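Local structure of proximal thread matrix protein 1 (Mytilus galloprovincialis, 4CN9) at residues A[139-144]-A[175-181]; A[213-218]-A[408-414]. The protein probably binds collagen in the proximal threads of the mussel byssus through two von Willebrand factor type A domains, and holds zinc ions, one of them in a MIDAS motif. One frame throughout, in Å; residues are numbered along the deposited sequence.

Overall arrangement
Both contacts use loops at the ends of helices in von Willebrand factor type A domains, and their centres lie about 20 Å apart. Interaction 1 (139-144 with 175-181) stays inside the first domain, beside the zinc-occupied MIDAS: the side chain of Thr140 is about 4 Å from the ion, which Ser63, Ser65 and Asp174 coordinate. Interaction 2 (213-218 with 408-414) lies away from the zinc sites and joins the first domain to the second. Helix 208-214 links them. Its Ile214 packs on Ile142, with CD1 of Ile214 3.6 Å from CG2 of Ile142, and its Glu210 accepts a hydrogen bond from Ser177 N, so the helix beside the metal loops runs on into the domain junction.

Interaction 1: A[139-144]-A[175-181]; sequences QTEIGT and GKSNAGA
Segment 139-144 enters extended, turns helical at Ile142 and lies along the irregular loop 175-181 in the register Thr140-Ser177, Glu141-Ala179, Gly143-Ala181 (CA separations 5.1, 5.3 and 4.7 Å). Thr140 and Asn178 exchange two hydrogen bonds: Thr140 N donates to Asn178 OD1 (2.9 Å), which the p rotamer of Asn178 brings within reach, and Asn178 N donates to Thr140 O (3.0 Å). A CA-H...O contact joins Ser177 CA to Thr140 O (3.2 Å). Glu141, the N-cap of helix 142-153, lays CG 3.5 Å from Ala179 O (rotamer m,t), and its OE2 accepts from Gly109 N. Ile142 N donates a weak hydrogen bond to Ser177 OG (3.3 Å). Gly143 CA approaches Ala181 O at 3.2 Å, where a CB would clash. Thr144 OG1 (chi1 m) donates to Glu141 OE1 (2.8 Å) and accepts from Ala181 N (3.0 Å). Water 1 links Thr144 N (3.2 Å) to Ala179 O and Ala181 O (both 2.6 Å). At this vWA MIDAS, loop 175-181 follows Asp174, and Thr140, its side chain about 4 Å from the zinc, is not among the ligands Ser63, Ser65 and Asp174. Such bonding is consistent with the two loops being held together beside the zinc.

Interaction 2: A[213-218]-A[408-414]; sequences QIATMK and INIASSE
Two helix ends meet across the domain boundary. Helix 208-214 ends before Ala215 and helix 404-410 before Ala411, the first residue after each to leave helical phi/psi (psi 163° and 157°). The exit turns then approach with Met217 CA 4.9 Å from Ser413 CA, and Gln213 CA 6.3 Å from Glu414 CA. Gln213 NE2 donates to Glu414 OE1 (2.9 Å, 158°).

Lys218 donates the other three direct hydrogen bonds. Its backbone N donates to Ser412 O (2.9 Å, 166°), while its side chain, m at chi1 and then fully extended, carries NZ to the carboxy-terminal end of helix 404-410. There Lys218 NZ donates to Ile408 O (2.7 Å) and Ala411 O (2.8 Å); Asn409 O, also 2.8 Å from NZ but at a poor angle, takes a weak hydrogen bond from Arg387 NH1, which also bonds Ile410 O. The ammonium thus meets the negative end of the helix dipole.

Each vWA domain has an alpha/beta Rossmann-like fold, and these turns precede its outermost parallel strands, 221-224 and 417-420, so equivalent elements face each other. Two waters bridge them: water 2 donates to Ala215 O (2.7 Å) and accepts from Ser413 OG (2.8 Å), while water 3 donates to Thr216 O (2.7 Å) and Ser413 OG (2.9 Å). Lys191 NZ of the first domain also donates to Ala215 O and Gln213 O (weakly to Ile214 O). Ser413 OG also accepts from Glu415 N, while Thr216 OG1 and Ser412 OG accept from Val197 N and Ile393 N. Met217, in the conformer given here, rests SD 3.9 Å from Ser412 CB.

Interaction 1: A[139-144]-A[175-181]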
ATOM      1  N   GLN A 139     -20.047 -16.930 -10.270  1.00 26.06           N
ATOM      2  CA  GLN A 139     -18.849 -16.250 -10.742  1.00 23.40           C
ATOM      3  C   GLN A 139     -18.325 -15.368  -9.609  1.00 22.42           C
ATOM      4  O   GLN A 139     -19.053 -15.080  -8.664  1.00 20.33           O
ATOM      5  CB  GLN A 139     -19.165 -15.310 -11.907  1.00 27.08           C
ATOM      6  CG  GLN A 139     -19.781 -15.934 -13.130  1.00 32.92           C
ATOM      7  CD  GLN A 139     -19.985 -14.915 -14.238  1.00 36.19           C
ATOM      8  OE1 GLN A 139     -20.007 -13.704 -13.988  1.00 41.66           O
ATOM      9  NE2 GLN A 139     -20.129 -15.395 -15.473  1.00 49.59           N
ATOM     10  N   THR A 140     -17.091 -14.891  -9.739  1.00 20.84           N
ATOM     11  CA  THR A 140     -16.525 -13.941  -8.771  1.00 22.72           C
ATOM     12  C   THR A 140     -15.952 -12.713  -9.489  1.00 23.32           C
ATOM     13  O   THR A 140     -14.835 -12.748 -10.006  1.00 24.99           O
ATOM     14  CB  THR A 140     -15.431 -14.614  -7.915  1.00 23.02           C
ATOM     15  OG1 THR A 140     -15.984 -15.749  -7.245  1.00 25.08           O
ATOM     16  CG2 THR A 140     -14.855 -13.651  -6.869  1.00 22.98           C
ATOM     17  N   GLU A 141     -16.720 -11.629  -9.528  1.00 19.98           N
ATOM     18  CA  GLU A 141     -16.311 -10.436 -10.265  1.00 20.82           C
ATOM     19  C   GLU A 141     -15.794  -9.360  -9.320  1.00 19.71           C
ATOM     20  O   GLU A 141     -16.493  -8.386  -9.031  1.00 20.37           O
ATOM     21  CB  GLU A 141     -17.479  -9.868 -11.072  1.00 21.08           C
ATOM     22  CG  GLU A 141     -18.087 -10.803 -12.087  1.00 22.80           C
ATOM     23  CD  GLU A 141     -19.312 -10.177 -12.771  1.00 29.73           C
ATOM     24  OE1 GLU A 141     -19.243  -8.998 -13.166  1.00 37.09           O
ATOM     25  OE2 GLU A 141     -20.348 -10.850 -12.898  1.00 29.25           O
ATOM     26  N   ILE A 142     -14.557  -9.526  -8.866  1.00 19.38           N
ATOM     27  CA  ILE A 142     -13.956  -8.586  -7.939  1.00 19.77           C
ATOM     28  C   ILE A 142     -13.872  -7.195  -8.582  1.00 21.69           C
ATOM     29  O   ILE A 142     -14.166  -6.177  -7.950  1.00 19.57           O
ATOM     30  CB  ILE A 142     -12.552  -9.072  -7.492  1.00 20.18           C
ATOM     31  CG1 ILE A 142     -12.685 -10.381  -6.693  1.00 22.97           C
ATOM     32  CG2 ILE A 142     -11.837  -7.986  -6.695  1.00 19.36           C
ATOM     33  CD1 ILE A 142     -11.378 -10.903  -6.060  1.00 23.63           C
ATOM     34  N   GLY A 143     -13.453  -7.147  -9.838  1.00 22.90           N
ATOM     35  CA  GLY A 143     -13.285  -5.874 -10.514  1.00 21.89           C
ATOM     36  C   GLY A 143     -14.601  -5.148 -10.713  1.00 19.26           C
ATOM     37  O   GLY A 143     -14.654  -3.924 -10.578  1.00 20.45           O
ATOM     38  N   THR A 144     -15.659  -5.887 -11.041  1.00 19.46           N
ATOM     39  CA  THR A 144     -16.980  -5.279 -11.208  1.00 22.23           C
ATOM     40  C   THR A 144     -17.427  -4.688  -9.885  1.00 20.43           C
ATOM     41  O   THR A 144     -18.003  -3.605  -9.848  1.00 17.46           O
ATOM     42  CB  THR A 144     -18.020  -6.275 -11.733  1.00 23.95           C
ATOM     43  OG1 THR A 144     -17.536  -6.847 -12.950  1.00 23.75           O
ATOM     44  CG2 THR A 144     -19.357  -5.595 -12.004  1.00 23.74           C
ATOM     45  N   GLY A 175     -12.408 -16.269  -3.255  1.00 20.72           N
ATOM     46  CA  GLY A 175     -12.175 -16.685  -4.625  1.00 18.86           C
ATOM     47  C   GLY A 175     -11.231 -15.792  -5.400  1.00 23.53           C
ATOM     48  O   GLY A 175     -10.723 -14.791  -4.896  1.00 25.50           O
ATOM     49  N   LYS A 176     -10.995 -16.157  -6.651  1.00 23.16           N
ATOM     50  CA  LYS A 176     -10.196 -15.321  -7.528  1.00 27.49           C
ATOM     51  C   LYS A 176     -11.121 -14.741  -8.576  1.00 24.19           C
ATOM     52  O   LYS A 176     -12.126 -15.348  -8.924  1.00 24.21           O
ATOM     53  CB  LYS A 176      -9.058 -16.118  -8.174  1.00 27.94           C
ATOM     54  CG  LYS A 176      -9.507 -17.181  -9.143  1.00 37.46           C
ATOM     55  CD  LYS A 176      -8.300 -17.846  -9.797  1.00 43.94           C
ATOM     56  CE  LYS A 176      -8.689 -19.160 -10.453  1.00 49.13           C
ATOM     57  NZ  LYS A 176      -7.510 -19.867 -11.034  1.00 64.71           N
ATOM     58  N   SER A 177     -10.799 -13.546  -9.047  1.00 23.79           N
ATOM     59  CA  SER A 177     -11.650 -12.850 -10.000  1.00 26.10           C
ATOM     60  C   SER A 177     -11.611 -13.651 -11.294  1.00 29.28           C
ATOM     61  O   SER A 177     -10.529 -13.925 -11.813  1.00 28.56           O
ATOM     62  CB  SER A 177     -11.125 -11.430 -10.234  1.00 26.95           C
ATOM     63  OG  SER A 177     -12.125 -10.586 -10.775  1.00 25.77           O
ATOM     64  N   ASN A 178     -12.772 -14.032 -11.818  1.00 28.33           N
ATOM     65  CA  ASN A 178     -12.797 -14.858 -13.034  1.00 28.41           C
ATOM     66  C   ASN A 178     -13.800 -14.406 -14.079  1.00 28.93           C
ATOM     67  O   ASN A 178     -14.126 -15.168 -14.983  1.00 29.91           O
ATOM     68  CB  ASN A 178     -13.037 -16.333 -12.694  1.00 25.03           C
ATOM     69  CG  ASN A 178     -14.386 -16.576 -12.023  1.00 27.79           C
ATOM     70  OD1 ASN A 178     -15.156 -15.655 -11.800  1.00 28.35           O
ATOM     71  ND2 ASN A 178     -14.670 -17.829 -11.714  1.00 30.79           N
ATOM     72  N   ALA A 179     -14.277 -13.170 -13.956  1.00 27.05           N
ATOM     73  CA  ALA A 179     -15.196 -12.591 -14.922  1.00 28.49           C
ATOM     74  C   ALA A 179     -15.385 -11.105 -14.626  1.00 27.23           C
ATOM     75  O   ALA A 179     -14.978 -10.620 -13.575  1.00 28.33           O
ATOM     76  CB  ALA A 179     -16.530 -13.324 -14.888  1.00 30.90           C
ATOM     77  N   GLY A 180     -15.965 -10.382 -15.573  1.00 24.79           N
ATOM     78  CA  GLY A 180     -16.314  -8.984 -15.377  1.00 28.64           C
ATOM     79  C   GLY A 180     -15.158  -8.023 -15.572  1.00 32.00           C
ATOM     80  O   GLY A 180     -14.170  -8.339 -16.234  1.00 31.49           O
ATOM     81  N   ALA A 181     -15.278  -6.842 -14.976  1.00 30.75           N
ATOM     82  CA  ALA A 181     -14.267  -5.802 -15.130  1.00 35.21           C
ATOM     83  C   ALA A 181     -12.909  -6.270 -14.605  1.00 33.94           C
ATOM     84  O   ALA A 181     -12.828  -6.871 -13.535  1.00 34.67           O
ATOM     85  CB  ALA A 181     -14.712  -4.547 -14.418  1.00 27.03           C
TER
HETATM   86  O   HOH W   1     -14.385  -8.493 -12.282  1.00 21.53           O

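Interaction 2: A[213-218]-A[408-414]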
ATOM      1  N   GLN A 213      -2.298  -6.663  -5.346  1.00 24.20           N
ATOM      2  CA  GLN A 213      -2.370  -5.626  -6.365  1.00 27.17           C
ATOM      3  C   GLN A 213      -3.547  -4.681  -6.092  1.00 25.12           C
ATOM      4  O   GLN A 213      -3.458  -3.487  -6.364  1.00 26.07           O
ATOM      5  CB  GLN A 213      -2.562  -6.235  -7.753  1.00 31.04           C
ATOM      6  CG  GLN A 213      -1.459  -7.145  -8.253  1.00 41.83           C
ATOM      7  CD  GLN A 213      -1.686  -7.581  -9.702  1.00 46.25           C
ATOM      8  OE1 GLN A 213      -2.579  -8.388  -9.995  1.00 43.98           O
ATOM      9  NE2 GLN A 213      -0.893  -7.028 -10.616  1.00 47.70           N
ATOM     10  N   ILE A 214      -4.637  -5.234  -5.561  1.00 19.20           N
ATOM     11  CA  ILE A 214      -5.872  -4.485  -5.277  1.00 18.60           C
ATOM     12  C   ILE A 214      -5.759  -3.572  -4.065  1.00 19.73           C
ATOM     13  O   ILE A 214      -6.171  -2.414  -4.111  1.00 18.00           O
ATOM     14  CB  ILE A 214      -7.054  -5.468  -5.066  1.00 20.52           C
ATOM     15  CG1 ILE A 214      -7.417  -6.129  -6.395  1.00 24.21           C
ATOM     16  CG2 ILE A 214      -8.266  -4.759  -4.508  1.00 21.39           C
ATOM     17  CD1 ILE A 214      -8.276  -7.368  -6.264  1.00 21.40           C
ATOM     18  N   ALA A 215      -5.193  -4.098  -2.983  1.00 14.31           N
ATOM     19  CA  ALA A 215      -5.076  -3.372  -1.729  1.00 16.43           C
ATOM     20  C   ALA A 215      -4.143  -2.150  -1.843  1.00 19.26           C
ATOM     21  O   ALA A 215      -3.361  -2.018  -2.794  1.00 19.04           O
ATOM     22  CB  ALA A 215      -4.597  -4.318  -0.626  1.00 18.46           C
ATOM     23  N   THR A 216      -4.247  -1.255  -0.871  1.00 19.24           N
ATOM     24  CA  THR A 216      -3.432  -0.035  -0.837  1.00 18.65           C
ATOM     25  C   THR A 216      -1.929  -0.361  -0.844  1.00 17.95           C
ATOM     26  O   THR A 216      -1.156   0.283  -1.557  1.00 18.37           O
ATOM     27  CB  THR A 216      -3.812   0.819   0.375  1.00 20.92           C
ATOM     28  OG1 THR A 216      -5.140   1.333   0.183  1.00 21.46           O
ATOM     29  CG2 THR A 216      -2.831   1.992   0.574  1.00 23.83           C
ATOM     30  N   MET A 217      -1.535  -1.319  -0.012  1.00 18.83           N
ATOM     31  CA  MET A 217      -0.186  -1.877  -0.028  0.50 20.18           C
ATOM     32  C   MET A 217      -0.301  -3.370   0.250  1.00 23.90           C
ATOM     33  O   MET A 217      -1.347  -3.844   0.699  1.00 21.27           O
ATOM     34  CB  MET A 217       0.721  -1.196   1.009  0.50 23.66           C
ATOM     35  CG  MET A 217       0.857   0.312   0.842  0.50 23.44           C
ATOM     36  SD  MET A 217       2.245   1.060   1.748  0.50 23.54           S
ATOM     37  CE  MET A 217       2.165   0.175   3.290  0.50 25.88           C
ATOM     38  N   LYS A 218       0.773  -4.104  -0.005  1.00 18.88           N
ATOM     39  CA  LYS A 218       0.789  -5.546   0.233  1.00 22.93           C
ATOM     40  C   LYS A 218       0.419  -5.925   1.662  1.00 20.71           C
ATOM     41  O   LYS A 218      -0.223  -6.954   1.872  1.00 23.30           O
ATOM     42  CB  LYS A 218       2.154  -6.139  -0.100  1.00 20.51           C
ATOM     43  CG  LYS A 218       2.504  -6.109  -1.568  1.00 23.60           C
ATOM     44  CD  LYS A 218       3.966  -6.537  -1.742  1.00 25.33           C
ATOM     45  CE  LYS A 218       4.384  -6.551  -3.194  1.00 23.76           C
ATOM     46  NZ  LYS A 218       5.863  -6.726  -3.308  1.00 23.79           N
ATOM     47  N   ILE A 408       8.449  -5.452  -8.697  1.00 15.87           N
ATOM     48  CA  ILE A 408       7.140  -5.729  -8.117  1.00 17.01           C
ATOM     49  C   ILE A 408       7.299  -6.488  -6.802  1.00 18.44           C
ATOM     50  O   ILE A 408       6.600  -6.199  -5.828  1.00 17.56           O
ATOM     51  CB  ILE A 408       6.230  -6.516  -9.099  1.00 20.18           C
ATOM     52  CG1 ILE A 408       5.771  -5.613 -10.255  1.00 21.71           C
ATOM     53  CG2 ILE A 408       5.010  -7.069  -8.370  1.00 24.57           C
ATOM     54  CD1 ILE A 408       5.168  -6.392 -11.451  1.00 25.79           C
ATOM     55  N   ASN A 409       8.243  -7.429  -6.744  1.00 18.02           N
ATOM     56  CA  ASN A 409       8.483  -8.150  -5.497  1.00 19.39           C
ATOM     57  C   ASN A 409       8.922  -7.260  -4.343  1.00 21.36           C
ATOM     58  O   ASN A 409       8.531  -7.489  -3.200  1.00 21.98           O
ATOM     59  CB  ASN A 409       9.529  -9.248  -5.671  1.00 21.04           C
ATOM     60  CG  ASN A 409       9.035 -10.396  -6.530  1.00 25.75           C
ATOM     61  OD1 ASN A 409       7.845 -10.498  -6.833  1.00 27.37           O
ATOM     62  ND2 ASN A 409       9.951 -11.273  -6.914  1.00 29.78           N
ATOM     63  N   ILE A 410       9.763  -6.269  -4.614  1.00 17.59           N
ATOM     64  CA  ILE A 410      10.319  -5.494  -3.520  1.00 18.87           C
ATOM     65  C   ILE A 410       9.451  -4.320  -3.106  1.00 15.93           C
ATOM     66  O   ILE A 410       9.501  -3.923  -1.963  1.00 16.96           O
ATOM     67  CB  ILE A 410      11.759  -4.986  -3.786  1.00 21.91           C
ATOM     68  CG1 ILE A 410      11.773  -3.865  -4.799  1.00 20.50           C
ATOM     69  CG2 ILE A 410      12.682  -6.129  -4.219  1.00 23.12           C
ATOM     70  CD1 ILE A 410      13.109  -3.131  -4.847  1.00 27.55           C
ATOM     71  N   ALA A 411       8.695  -3.745  -4.030  1.00 16.57           N
ATOM     72  CA  ALA A 411       7.904  -2.558  -3.717  1.00 17.26           C
ATOM     73  C   ALA A 411       6.756  -2.879  -2.770  1.00 17.92           C
ATOM     74  O   ALA A 411       6.300  -4.021  -2.695  1.00 17.14           O
ATOM     75  CB  ALA A 411       7.370  -1.923  -4.975  1.00 18.14           C
ATOM     76  N   SER A 412       6.281  -1.851  -2.071  1.00 18.03           N
ATOM     77  CA  SER A 412       5.176  -1.989  -1.127  1.00 16.78           C
ATOM     78  C   SER A 412       3.854  -2.143  -1.876  1.00 19.84           C
ATOM     79  O   SER A 412       2.838  -2.583  -1.312  1.00 19.37           O
ATOM     80  CB  SER A 412       5.120  -0.779  -0.180  1.00 16.07           C
ATOM     81  OG  SER A 412       6.143  -0.824   0.807  1.00 19.61           O
ATOM     82  N   SER A 413       3.879  -1.765  -3.148  1.00 17.73           N
ATOM     83  CA  SER A 413       2.740  -1.884  -4.016  1.00 20.70           C
ATOM     84  C   SER A 413       3.196  -1.758  -5.457  1.00 19.91           C
ATOM     85  O   SER A 413       4.166  -1.062  -5.747  1.00 18.00           O
ATOM     86  CB  SER A 413       1.722  -0.779  -3.690  1.00 18.15           C
ATOM     87  OG  SER A 413       0.682  -0.787  -4.638  1.00 21.64           O
ATOM     88  N   GLU A 414       2.495  -2.419  -6.373  1.00 18.55           N
ATOM     89  CA  GLU A 414       2.784  -2.254  -7.795  1.00 18.89           C
ATOM     90  C   GLU A 414       2.529  -0.827  -8.264  1.00 23.21           C
ATOM     91  O   GLU A 414       3.099  -0.383  -9.256  1.00 21.57           O
ATOM     92  CB  GLU A 414       2.011  -3.277  -8.655  1.00 24.92           C
ATOM     93  CG  GLU A 414       2.454  -3.270 -10.109  1.00 31.28           C
ATOM     94  CD  GLU A 414       2.025  -4.514 -10.897  1.00 38.03           C
ATOM     95  OE1 GLU A 414       1.593  -5.518 -10.286  1.00 36.28           O
ATOM     96  OE2 GLU A 414       2.149  -4.480 -12.143  1.00 41.94           O
TER
HETATM   97  O   HOH W   2      -0.847  -2.813  -3.379  1.00 20.62           O
HETATM   98  O   HOH W   3      -1.673   0.914  -4.142  1.00 21.99           O